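Local coordinates for AdeR (Acinetobacter baumannii, PDB 5X5L), which binds an intercistronic DNA region through its C-terminal OmpR/PhoB-type domain, the part present here, and is the response regulator of a two-component system, at the interface of chains A and B. Residues are numbered along the deposited sequence; one frame, centred on the assembly and turned at random. Chains: chain A/B, AdeR.

The interface of chains A and B. Residues chain A 48, 95, 98; chain B 14-15, 32.
A:Arg98 reaches over to chain B and gives its terminal NH1 to the backbone carbonyl O of B:Thr14, a hydrogen bond of 2.6 Å. The donor lies in the plane of that carbonyl, with a C=O...N angle of 145°, yet the oxygen sits 35° out of the guanidinium plane, so the N-H is not aimed straight at it. The arginine chain is bent at chi3, which helps bring its end to the partner. NH2 also comes near the same oxygen, but its N-H points away and adds no bond.

Within chain A a methyl packs beside this polar contact and may help hold the guanidinium in place. A:Val48 lays CG2 against one face of the guanidinium, 3.3 Å above its plane and off toward the rim. The same methyl meets the partner, 3.5 Å from B:Thr14 O, and touches B:His15 CB as well. The carbonyl thus receives a hydrogen bond from the arginine and a methyl contact from the valine.

Beyond the arginine the contact becomes apolar. A:Val95, in the loop just before strand 96-98, meets the B:His15 ring tip to tip: CG1 is 3.9 Å from NE2, and CG2 approaches CE1. The imidazole and guanidinium planes stand 76° apart, so these neighbours do not stack. A:Val95 hides 46 Å² against chain B, compared with 36 Å² for B:His15 against chain A.

The patch illustrates how two winged-helix domains can meet through a directional bond to main chain beside a small apolar contact. It belongs to a larger interface that is not an exact two-fold, and this pairing may or may not serve AdeR on its DNA. At its far end B:Leu32, first residue of helix 32-41, has CG anti to the backbone N and sets CD1 3.6 Å from A:Val95 CG2.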
# COMPACT_ATOMS: atom_id res chain seq x y z
N VAL A 48 3.20 -6.66 -22.24
CA VAL A 48 4.63 -6.89 -22.40
C VAL A 48 5.08 -7.85 -21.32
O VAL A 48 5.03 -7.51 -20.14
CB VAL A 48 5.44 -5.58 -22.31
CG1 VAL A 48 6.92 -5.86 -22.45
CG2 VAL A 48 4.99 -4.61 -23.39
N VAL A 95 12.66 -4.25 -22.50
CA VAL A 95 11.61 -4.70 -21.57
C VAL A 95 11.30 -6.18 -21.80
O VAL A 95 11.41 -7.00 -20.88
CB VAL A 95 10.30 -3.84 -21.70
CG1 VAL A 95 9.54 -3.82 -20.38
CG2 VAL A 95 10.61 -2.41 -22.10
N ARG A 98 5.83 -8.86 -26.65
CA ARG A 98 4.40 -8.67 -26.68
C ARG A 98 3.84 -9.52 -27.83
O ARG A 98 4.47 -9.64 -28.89
CB ARG A 98 4.14 -7.16 -26.85
CG ARG A 98 3.12 -6.68 -27.83
CD ARG A 98 2.56 -5.32 -27.49
NE ARG A 98 3.57 -4.38 -27.01
CZ ARG A 98 3.34 -3.34 -26.21
NH1 ARG A 98 2.12 -3.05 -25.73
NH2 ARG A 98 4.35 -2.55 -25.84
N THR B 14 0.58 -3.00 -20.42
CA THR B 14 0.90 -2.99 -21.83
C THR B 14 2.07 -2.07 -22.23
O THR B 14 2.53 -2.18 -23.36
CB THR B 14 -0.34 -2.61 -22.68
OG1 THR B 14 -0.90 -1.38 -22.20
CG2 THR B 14 -1.40 -3.69 -22.61
N HIS B 15 2.53 -1.17 -21.34
CA HIS B 15 3.53 -0.13 -21.67
C HIS B 15 3.02 0.91 -22.69
O HIS B 15 3.81 1.51 -23.43
CB HIS B 15 4.86 -0.77 -22.12
CG HIS B 15 5.96 -0.68 -21.11
ND1 HIS B 15 7.11 0.04 -21.38
CD2 HIS B 15 6.11 -1.19 -19.86
CE1 HIS B 15 7.92 -0.04 -20.34
NE2 HIS B 15 7.33 -0.77 -19.40
N LEU B 32 11.53 3.97 -24.94
CA LEU B 32 11.61 3.50 -23.55
C LEU B 32 11.95 4.63 -22.59
O LEU B 32 11.30 4.78 -21.57
CB LEU B 32 12.63 2.37 -23.41
CG LEU B 32 12.75 1.73 -22.03
CD1 LEU B 32 11.46 1.04 -21.62
CD2 LEU B 32 13.92 0.77 -22.00